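Local coordinates for phage-like element PBSX protein xkdH (Bacillus subtilis, PDB 3F3B) that is of unknown function but, as a product of the defective prophage PBSX, probably contributes to assembling its phage-like particle, at residues M6-C11 with P49-T53; V68-F72 with W90-Y95. All blocks are in the same frame, centred on the assembly; numbering follows the deposited sequence.

Interaction 1: residues M6-C11 with P49-T53; sequences MLIHRC and PCYFT. With PO4 (phosphate ion), chain B.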
HETATM    1  N   MSE A   6     -12.136 -13.589 -11.500  1.00 54.28           N
HETATM    2  CA  MSE A   6     -11.448 -12.369 -11.094  1.00 49.66           C
HETATM    3  C   MSE A   6     -12.374 -11.338 -10.447  1.00 43.80           C
HETATM    4  O   MSE A   6     -12.846 -10.417 -11.109  1.00 43.12           O
HETATM    5  CB  MSE A   6     -10.750 -11.737 -12.301  1.00 52.94           C
HETATM    6  CG  MSE A   6      -9.679 -12.608 -12.932  1.00 58.04           C
HETATM    7 SE   MSE A   6      -8.821 -11.774 -14.461  1.00 67.75          SE
HETATM    8  CE  MSE A   6      -9.905 -12.519 -15.893  1.00 61.88           C
ATOM      9  N   LEU A   7     -12.622 -11.487  -9.151  1.00 38.01           N
ATOM     10  CA  LEU A   7     -13.483 -10.547  -8.449  1.00 34.29           C
ATOM     11  C   LEU A   7     -12.794  -9.191  -8.273  1.00 33.01           C
ATOM     12  O   LEU A   7     -11.601  -9.124  -7.961  1.00 31.48           O
ATOM     13  CB  LEU A   7     -13.882 -11.099  -7.078  1.00 33.30           C
ATOM     14  CG  LEU A   7     -14.813 -12.313  -6.995  1.00 32.09           C
ATOM     15  CD1 LEU A   7     -15.231 -12.487  -5.544  1.00 30.04           C
ATOM     16  CD2 LEU A   7     -16.048 -12.118  -7.865  1.00 32.36           C
ATOM     17  N   ILE A   8     -13.560  -8.120  -8.475  1.00 29.62           N
ATOM     18  CA  ILE A   8     -13.062  -6.756  -8.352  1.00 27.64           C
ATOM     19  C   ILE A   8     -13.190  -6.234  -6.916  1.00 26.87           C
ATOM     20  O   ILE A   8     -14.256  -6.304  -6.316  1.00 27.47           O
ATOM     21  CB  ILE A   8     -13.844  -5.789  -9.298  1.00 28.16           C
ATOM     22  CG1 ILE A   8     -13.177  -5.713 -10.674  1.00 29.15           C
ATOM     23  CG2 ILE A   8     -13.902  -4.396  -8.700  1.00 27.58           C
ATOM     24  CD1 ILE A   8     -13.014  -7.042 -11.369  1.00 31.07           C
ATOM     25  N   HIS A   9     -12.096  -5.717  -6.368  1.00 24.25           N
ATOM     26  CA  HIS A   9     -12.117  -5.152  -5.026  1.00 23.56           C
ATOM     27  C   HIS A   9     -11.952  -3.636  -5.128  1.00 21.47           C
ATOM     28  O   HIS A   9     -11.646  -3.105  -6.190  1.00 20.18           O
ATOM     29  CB  HIS A   9     -10.994  -5.742  -4.174  1.00 26.67           C
ATOM     30  CG  HIS A   9     -11.110  -7.219  -3.968  1.00 29.85           C
ATOM     31  ND1 HIS A   9     -12.232  -7.809  -3.425  1.00 32.46           N
ATOM     32  CD2 HIS A   9     -10.249  -8.227  -4.238  1.00 30.07           C
ATOM     33  CE1 HIS A   9     -12.056  -9.116  -3.368  1.00 31.26           C
ATOM     34  NE2 HIS A   9     -10.861  -9.397  -3.855  1.00 32.13           N
ATOM     35  N   ARG A  10     -12.172  -2.937  -4.026  1.00 21.40           N
ATOM     36  CA  ARG A  10     -12.042  -1.483  -4.013  1.00 22.26           C
ATOM     37  C   ARG A  10     -11.140  -1.079  -2.867  1.00 20.86           C
ATOM     38  O   ARG A  10     -11.316  -1.542  -1.743  1.00 20.53           O
ATOM     39  CB  ARG A  10     -13.412  -0.817  -3.833  1.00 22.59           C
ATOM     40  CG  ARG A  10     -14.372  -1.087  -4.969  1.00 23.97           C
ATOM     41  CD  ARG A  10     -13.896  -0.411  -6.237  1.00 23.94           C
ATOM     42  NE  ARG A  10     -14.668  -0.842  -7.399  1.00 24.29           N
ATOM     43  CZ  ARG A  10     -14.936  -0.066  -8.442  1.00 23.60           C
ATOM     44  NH1 ARG A  10     -14.505   1.191  -8.471  1.00 21.90           N
ATOM     45  NH2 ARG A  10     -15.627  -0.550  -9.464  1.00 22.20           N
ATOM     46  N   CYS A  11     -10.179  -0.210  -3.152  1.00 19.66           N
ATOM     47  CA  CYS A  11      -9.263   0.253  -2.122  1.00 19.29           C
ATOM     48  C   CYS A  11      -8.967   1.743  -2.260  1.00 17.76           C
ATOM     49  O   CYS A  11      -9.218   2.355  -3.302  1.00 15.97           O
ATOM     50  CB  CYS A  11      -7.946  -0.521  -2.207  1.00 18.37           C
ATOM     51  SG  CYS A  11      -7.000  -0.170  -3.711  1.00 24.32           S
ATOM     52  N   PRO A  49     -10.580   0.479  -8.454  1.00 21.31           N
ATOM     53  CA  PRO A  49     -10.847  -0.915  -8.807  1.00 20.98           C
ATOM     54  C   PRO A  49      -9.575  -1.728  -9.013  1.00 21.91           C
ATOM     55  O   PRO A  49      -8.606  -1.256  -9.616  1.00 21.44           O
ATOM     56  CB  PRO A  49     -11.654  -0.788 -10.086  1.00 20.17           C
ATOM     57  CG  PRO A  49     -11.027   0.382 -10.736  1.00 20.50           C
ATOM     58  CD  PRO A  49     -10.856   1.360  -9.604  1.00 20.08           C
ATOM     59  N   CYS A  50      -9.595  -2.962  -8.517  1.00 22.64           N
ATOM     60  CA  CYS A  50      -8.458  -3.861  -8.640  1.00 22.75           C
ATOM     61  C   CYS A  50      -8.916  -5.298  -8.397  1.00 22.97           C
ATOM     62  O   CYS A  50     -10.061  -5.545  -8.013  1.00 21.85           O
ATOM     63  CB  CYS A  50      -7.403  -3.488  -7.604  1.00 19.59           C
ATOM     64  SG  CYS A  50      -8.037  -3.564  -5.911  1.00 23.94           S
ATOM     65  N   TYR A  51      -8.017  -6.246  -8.630  1.00 23.43           N
ATOM     66  CA  TYR A  51      -8.317  -7.648  -8.386  1.00 23.80           C
ATOM     67  C   TYR A  51      -7.010  -8.318  -7.998  1.00 25.11           C
ATOM     68  O   TYR A  51      -5.936  -7.880  -8.417  1.00 25.76           O
ATOM     69  CB  TYR A  51      -8.963  -8.294  -9.621  1.00 22.59           C
ATOM     70  CG  TYR A  51      -8.062  -8.544 -10.805  1.00 22.36           C
ATOM     71  CD1 TYR A  51      -7.276  -9.692 -10.875  1.00 20.11           C
ATOM     72  CD2 TYR A  51      -8.041  -7.665 -11.885  1.00 22.72           C
ATOM     73  CE1 TYR A  51      -6.497  -9.966 -11.991  1.00 19.91           C
ATOM     74  CE2 TYR A  51      -7.261  -7.930 -13.010  1.00 23.09           C
ATOM     75  CZ  TYR A  51      -6.492  -9.086 -13.055  1.00 20.65           C
ATOM     76  OH  TYR A  51      -5.725  -9.365 -14.166  1.00 21.19           O
ATOM     77  N   PHE A  52      -7.087  -9.369  -7.189  1.00 26.16           N
ATOM     78  CA  PHE A  52      -5.868 -10.024  -6.731  1.00 25.98           C
ATOM     79  C   PHE A  52      -5.620 -11.449  -7.206  1.00 27.01           C
ATOM     80  O   PHE A  52      -6.541 -12.174  -7.573  1.00 29.11           O
ATOM     81  CB  PHE A  52      -5.822 -10.058  -5.197  1.00 23.95           C
ATOM     82  CG  PHE A  52      -6.312  -8.804  -4.519  1.00 22.74           C
ATOM     83  CD1 PHE A  52      -5.976  -7.545  -4.997  1.00 22.89           C
ATOM     84  CD2 PHE A  52      -7.059  -8.895  -3.342  1.00 20.06           C
ATOM     85  CE1 PHE A  52      -6.375  -6.387  -4.305  1.00 22.82           C
ATOM     86  CE2 PHE A  52      -7.459  -7.755  -2.647  1.00 18.52           C
ATOM     87  CZ  PHE A  52      -7.115  -6.496  -3.130  1.00 19.16           C
ATOM     88  N   THR A  53      -4.345 -11.834  -7.186  1.00 27.08           N
ATOM     89  CA  THR A  53      -3.911 -13.194  -7.504  1.00 25.43           C
ATOM     90  C   THR A  53      -2.768 -13.466  -6.527  1.00 24.81           C
ATOM     91  O   THR A  53      -2.442 -12.605  -5.701  1.00 20.92           O
ATOM     92  CB  THR A  53      -3.410 -13.352  -8.946  1.00 25.71           C
ATOM     93  OG1 THR A  53      -2.177 -12.641  -9.115  1.00 25.85           O
ATOM     94  CG2 THR A  53      -4.461 -12.837  -9.923  1.00 25.16           C
TER
HETATM   95  P   PO4 B 127     -14.445  -5.151  -1.587  1.00 61.11           P
HETATM   96  O1  PO4 B 127     -14.680  -4.905  -0.138  1.00 60.18           O
HETATM   97  O2  PO4 B 127     -15.733  -5.478  -2.253  1.00 62.31           O
HETATM   98  O3  PO4 B 127     -13.863  -3.936  -2.205  1.00 59.64           O
HETATM   99  O4  PO4 B 127     -13.506  -6.288  -1.749  1.00 60.50           O

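Interaction 2: residues V68-F72 with W90-Y95; sequences VYHSF and WENHKY. With PO4 (phosphate ion), chain B; PO4 (phosphate ion), chain C.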
ATOM      1  N   VAL A  68      -5.496 -13.914   8.272  1.00 32.32           N
ATOM      2  CA  VAL A  68      -5.666 -12.738   7.430  1.00 32.07           C
ATOM      3  C   VAL A  68      -4.826 -12.905   6.165  1.00 33.68           C
ATOM      4  O   VAL A  68      -4.032 -13.848   6.052  1.00 34.13           O
ATOM      5  CB  VAL A  68      -5.185 -11.466   8.149  1.00 30.54           C
ATOM      6  CG1 VAL A  68      -5.897 -11.311   9.478  1.00 28.49           C
ATOM      7  CG2 VAL A  68      -3.680 -11.534   8.361  1.00 30.00           C
ATOM      8  N   TYR A  69      -5.012 -12.003   5.210  1.00 33.28           N
ATOM      9  CA  TYR A  69      -4.226 -12.048   3.986  1.00 32.31           C
ATOM     10  C   TYR A  69      -2.883 -11.410   4.310  1.00 30.82           C
ATOM     11  O   TYR A  69      -2.824 -10.330   4.891  1.00 33.58           O
ATOM     12  CB  TYR A  69      -4.926 -11.279   2.867  1.00 32.94           C
ATOM     13  CG  TYR A  69      -6.109 -12.020   2.293  1.00 34.91           C
ATOM     14  CD1 TYR A  69      -5.933 -13.003   1.322  1.00 36.15           C
ATOM     15  CD2 TYR A  69      -7.401 -11.766   2.749  1.00 35.47           C
ATOM     16  CE1 TYR A  69      -7.014 -13.719   0.815  1.00 36.20           C
ATOM     17  CE2 TYR A  69      -8.489 -12.475   2.253  1.00 35.45           C
ATOM     18  CZ  TYR A  69      -8.289 -13.449   1.288  1.00 36.94           C
ATOM     19  OH  TYR A  69      -9.362 -14.157   0.802  1.00 38.12           O
ATOM     20  N   HIS A  70      -1.802 -12.093   3.963  1.00 27.49           N
ATOM     21  CA  HIS A  70      -0.476 -11.568   4.233  1.00 26.20           C
ATOM     22  C   HIS A  70      -0.020 -10.708   3.065  1.00 25.38           C
ATOM     23  O   HIS A  70       0.600  -9.660   3.248  1.00 23.74           O
ATOM     24  CB  HIS A  70       0.509 -12.719   4.457  1.00 25.58           C
ATOM     25  CG  HIS A  70       1.936 -12.279   4.557  1.00 24.42           C
ATOM     26  ND1 HIS A  70       2.384 -11.424   5.541  1.00 23.97           N
ATOM     27  CD2 HIS A  70       3.011 -12.565   3.787  1.00 22.84           C
ATOM     28  CE1 HIS A  70       3.674 -11.202   5.372  1.00 23.99           C
ATOM     29  NE2 HIS A  70       4.079 -11.883   4.314  1.00 26.47           N
ATOM     30  N   SER A  71      -0.338 -11.151   1.858  1.00 23.65           N
ATOM     31  CA  SER A  71       0.050 -10.406   0.679  1.00 23.83           C
ATOM     32  C   SER A  71      -0.674 -10.931  -0.553  1.00 24.89           C
ATOM     33  O   SER A  71      -1.299 -11.992  -0.524  1.00 24.91           O
ATOM     34  CB  SER A  71       1.555 -10.527   0.464  1.00 24.53           C
ATOM     35  OG  SER A  71       1.899 -11.837   0.040  1.00 25.26           O
ATOM     36  N   PHE A  72      -0.591 -10.170  -1.633  1.00 23.33           N
ATOM     37  CA  PHE A  72      -1.203 -10.555  -2.887  1.00 22.72           C
ATOM     38  C   PHE A  72      -0.697  -9.662  -3.986  1.00 22.11           C
ATOM     39  O   PHE A  72      -0.232  -8.549  -3.743  1.00 21.19           O
ATOM     40  CB  PHE A  72      -2.735 -10.465  -2.834  1.00 25.18           C
ATOM     41  CG  PHE A  72      -3.263  -9.363  -1.958  1.00 26.30           C
ATOM     42  CD1 PHE A  72      -3.634  -9.624  -0.638  1.00 24.81           C
ATOM     43  CD2 PHE A  72      -3.411  -8.073  -2.450  1.00 27.50           C
ATOM     44  CE1 PHE A  72      -4.145  -8.615   0.175  1.00 25.73           C
ATOM     45  CE2 PHE A  72      -3.922  -7.054  -1.642  1.00 26.72           C
ATOM     46  CZ  PHE A  72      -4.289  -7.328  -0.329  1.00 24.97           C
ATOM     47  N   TRP A  90      -7.905  -1.750   2.011  1.00 25.37           N
ATOM     48  CA  TRP A  90      -8.907  -2.640   1.446  1.00 26.51           C
ATOM     49  C   TRP A  90      -9.614  -3.312   2.609  1.00 29.22           C
ATOM     50  O   TRP A  90      -8.982  -3.999   3.415  1.00 29.49           O
ATOM     51  CB  TRP A  90      -8.257  -3.694   0.555  1.00 26.98           C
ATOM     52  CG  TRP A  90      -9.197  -4.802   0.178  1.00 28.81           C
ATOM     53  CD1 TRP A  90     -10.315  -4.705  -0.604  1.00 28.61           C
ATOM     54  CD2 TRP A  90      -9.120  -6.169   0.599  1.00 28.12           C
ATOM     55  NE1 TRP A  90     -10.939  -5.928  -0.696  1.00 28.87           N
ATOM     56  CE2 TRP A  90     -10.228  -6.845   0.036  1.00 29.20           C
ATOM     57  CE3 TRP A  90      -8.222  -6.890   1.401  1.00 28.28           C
ATOM     58  CZ2 TRP A  90     -10.465  -8.209   0.248  1.00 29.12           C
ATOM     59  CZ3 TRP A  90      -8.455  -8.248   1.614  1.00 28.55           C
ATOM     60  CH2 TRP A  90      -9.571  -8.892   1.038  1.00 30.22           C
ATOM     61  N   GLU A  91     -10.923  -3.094   2.702  1.00 30.34           N
ATOM     62  CA  GLU A  91     -11.737  -3.662   3.771  1.00 32.02           C
ATOM     63  C   GLU A  91     -11.172  -3.384   5.157  1.00 32.52           C
ATOM     64  O   GLU A  91     -11.049  -4.280   5.991  1.00 33.29           O
ATOM     65  CB  GLU A  91     -11.908  -5.167   3.557  1.00 33.25           C
ATOM     66  CG  GLU A  91     -12.893  -5.500   2.447  1.00 35.91           C
ATOM     67  CD  GLU A  91     -13.024  -6.987   2.206  1.00 38.76           C
ATOM     68  OE1 GLU A  91     -13.921  -7.384   1.426  1.00 38.70           O
ATOM     69  OE2 GLU A  91     -12.224  -7.759   2.789  1.00 41.03           O
ATOM     70  N   ASN A  92     -10.826  -2.125   5.390  1.00 33.01           N
ATOM     71  CA  ASN A  92     -10.292  -1.684   6.672  1.00 34.22           C
ATOM     72  C   ASN A  92      -8.898  -2.156   7.045  1.00 33.17           C
ATOM     73  O   ASN A  92      -8.475  -1.980   8.187  1.00 33.86           O
ATOM     74  CB  ASN A  92     -11.254  -2.053   7.801  1.00 36.45           C
ATOM     75  CG  ASN A  92     -12.603  -1.401   7.642  1.00 38.14           C
ATOM     76  OD1 ASN A  92     -12.697  -0.187   7.450  1.00 37.61           O
ATOM     77  ND2 ASN A  92     -13.662  -2.204   7.725  1.00 38.61           N
ATOM     78  N   HIS A  93      -8.177  -2.767   6.120  1.00 32.25           N
ATOM     79  CA  HIS A  93      -6.826  -3.186   6.457  1.00 32.67           C
ATOM     80  C   HIS A  93      -5.808  -2.441   5.613  1.00 29.98           C
ATOM     81  O   HIS A  93      -6.080  -2.076   4.466  1.00 27.79           O
ATOM     82  CB  HIS A  93      -6.649  -4.695   6.289  1.00 37.20           C
ATOM     83  CG  HIS A  93      -7.343  -5.499   7.344  1.00 42.99           C
ATOM     84  ND1 HIS A  93      -8.647  -5.928   7.218  1.00 44.43           N
ATOM     85  CD2 HIS A  93      -6.916  -5.940   8.551  1.00 45.27           C
ATOM     86  CE1 HIS A  93      -8.993  -6.599   8.302  1.00 45.94           C
ATOM     87  NE2 HIS A  93      -7.962  -6.622   9.126  1.00 46.45           N
ATOM     88  N   LYS A  94      -4.640  -2.214   6.203  1.00 27.98           N
ATOM     89  CA  LYS A  94      -3.548  -1.510   5.548  1.00 27.17           C
ATOM     90  C   LYS A  94      -2.588  -2.448   4.812  1.00 26.40           C
ATOM     91  O   LYS A  94      -2.247  -3.526   5.300  1.00 26.92           O
ATOM     92  CB  LYS A  94      -2.777  -0.698   6.590  1.00 27.44           C
ATOM     93  CG  LYS A  94      -3.629   0.370   7.274  1.00 31.74           C
ATOM     94  CD  LYS A  94      -2.858   1.129   8.342  1.00 32.97           C
ATOM     95  CE  LYS A  94      -3.696   2.277   8.896  1.00 37.65           C
ATOM     96  NZ  LYS A  94      -2.976   3.080   9.932  1.00 39.83           N
ATOM     97  N   TYR A  95      -2.158  -2.025   3.630  1.00 24.77           N
ATOM     98  CA  TYR A  95      -1.221  -2.799   2.823  1.00 23.40           C
ATOM     99  C   TYR A  95      -0.229  -1.821   2.214  1.00 22.66           C
ATOM    100  O   TYR A  95      -0.575  -0.670   1.924  1.00 21.42           O
ATOM    101  CB  TYR A  95      -1.956  -3.544   1.704  1.00 22.46           C
ATOM    102  CG  TYR A  95      -2.918  -4.581   2.209  1.00 24.32           C
ATOM    103  CD1 TYR A  95      -2.472  -5.848   2.579  1.00 26.10           C
ATOM    104  CD2 TYR A  95      -4.265  -4.278   2.390  1.00 24.14           C
ATOM    105  CE1 TYR A  95      -3.342  -6.787   3.122  1.00 26.96           C
ATOM    106  CE2 TYR A  95      -5.147  -5.212   2.936  1.00 26.51           C
ATOM    107  CZ  TYR A  95      -4.677  -6.463   3.302  1.00 27.79           C
ATOM    108  OH  TYR A  95      -5.535  -7.382   3.868  1.00 28.55           O
TER
HETATM  109  P   PO4 B 127     -14.445  -5.151  -1.587  1.00 61.11           P
HETATM  110  O1  PO4 B 127     -14.680  -4.905  -0.138  1.00 60.18           O
HETATM  111  O2  PO4 B 127     -15.733  -5.478  -2.253  1.00 62.31           O
HETATM  112  O3  PO4 B 127     -13.863  -3.936  -2.205  1.00 59.64           O
HETATM  113  O4  PO4 B 127     -13.506  -6.288  -1.749  1.00 60.50           O
HETATM  114  P   PO4 C 128      -3.221  -3.777   9.518  1.00 88.28           P
HETATM  115  O1  PO4 C 128      -2.185  -2.773   9.876  1.00 87.51           O
HETATM  116  O2  PO4 C 128      -4.483  -3.080   9.163  1.00 86.69           O
HETATM  117  O3  PO4 C 128      -2.753  -4.578   8.356  1.00 87.67           O
HETATM  118  O4  PO4 C 128      -3.460  -4.677  10.677  1.00 87.84           O
HETATM  119  O   HOH W   1      -4.662  -8.220   6.436  1.00 35.97           O

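Interaction 1: residues M6-C11 with P49-T53
When a strand near the chain terminus pairs with one inside a sheet, a backbone ladder fixes the register and side chains fill the relief around it. In this case His9 and Cys50 form the hydrogen-bonded antiparallel pair, with His9 N to Cys50 O at 2.6 Å and Cys50 N to His9 O at 3.1 Å; Arg10 and Pro49 follow as the non-hydrogen-bonded pair, and the pairing goes on with Cys11 and Val48. The N-to-C directions of the short segments are 121° apart. CA-H...O contacts tighten the ladder, from Ile8 CA to Cys50 O (3.3 Å) and from Pro49 CA to His9 O (3.5 Å).

The bulky selenium of the selenomethionine Met6 covers the face of the Tyr51 ring, 4.2 Å from its centroid, a Met-aromatic contact. At the other end Pro49 CB sits over one face of the Arg10 guanidinium, 3.7 Å from Arg10 CZ, while NH1 hydrogen-bonds to the backbone of Asp47. On the sheet face carrying His9 and Cys50, the imidazole packs obliquely on the Phe52 ring, His9 CD2 pressing over its face at 3.2 Å from Phe52 CE2, and Cys11 SG approaches Cys50 SG at 4.2 Å, too far for a disulfide.

A phosphate ion, probably from the crystallisation liquor, lies beside His9 and Arg10 at the surface, taking hydrogen bonds from His9 ND1 to O4 (2.6 Å) and from Arg10 N to O3 (2.7 Å). The chemistry is thus divided: backbone hydrogen bonds set the register, apolar and aromatic surfaces do the packing, and donors of the 6-11 segment remain available to hold an anion.

Interaction 2: residues V68-F72 with W90-Y95
Tyr69 offers the face of its ring to the edge of Trp90 in an offset edge-to-face pair, centroids 5.7 Å apart and Tyr69 CD2 3.8 Å from Trp90 CZ3. Phe72 extends the cluster: its edge is directed at the face of Tyr95, with Phe72 CE1 3.6 Å from Tyr95 CE1, and its tip meets Trp90 obliquely. Four aromatic rings thereby interlock between backbones whose nearest CA atoms, those of Tyr69 and His93, are 9.6 Å apart, so side chains and not strand pairing make the contact. One water adds a polar bridge, donating to Tyr69 O at 3.2 Å and hydrogen-bonding with Tyr95 OH at 2.8 Å.

Trp90 and Tyr95 are placed by a tight two-residue hairpin, a type I' turn from Trp90 to His93 closed by Trp90 N to His93 O and His93 N to Trp90 O, both 3.1 Å. The contact illustrates how aromatic rings fill the space between strands of an antiparallel sheet, consistent with membership of a phage-barrel clan. Around it, strand 66-77 runs between strands 48-61 and 107-114, with a classic beta bulge at His70 and Ser71 opposite Thr56, while strand 93-97 pairs with strands 87-90 and 107-114.

Interactions 1 and 2 show two packing levels in one sheet: a surface pairing of strands and a buried cluster of rings, their centres about 12 Å apart. They meet directly. Strands 48-61 and 66-77 are neighbours, which brings Phe52 CZ to 3.6 Å from Phe72 CE2, the two rings being stacked. Phe52 also meets Trp90, at the end of strand 87-90, edge-to-face. Beside Phe52, His9 CB comes within 3.5 Å of Trp90 NE1. Both contacts share one phosphate, whose O4 accepts from His9 ND1 and also from Trp90 NE1 (2.8 Å). Since that ion is probably a crystallisation component, it marks an anion-accepting spot without establishing a natural ligand site.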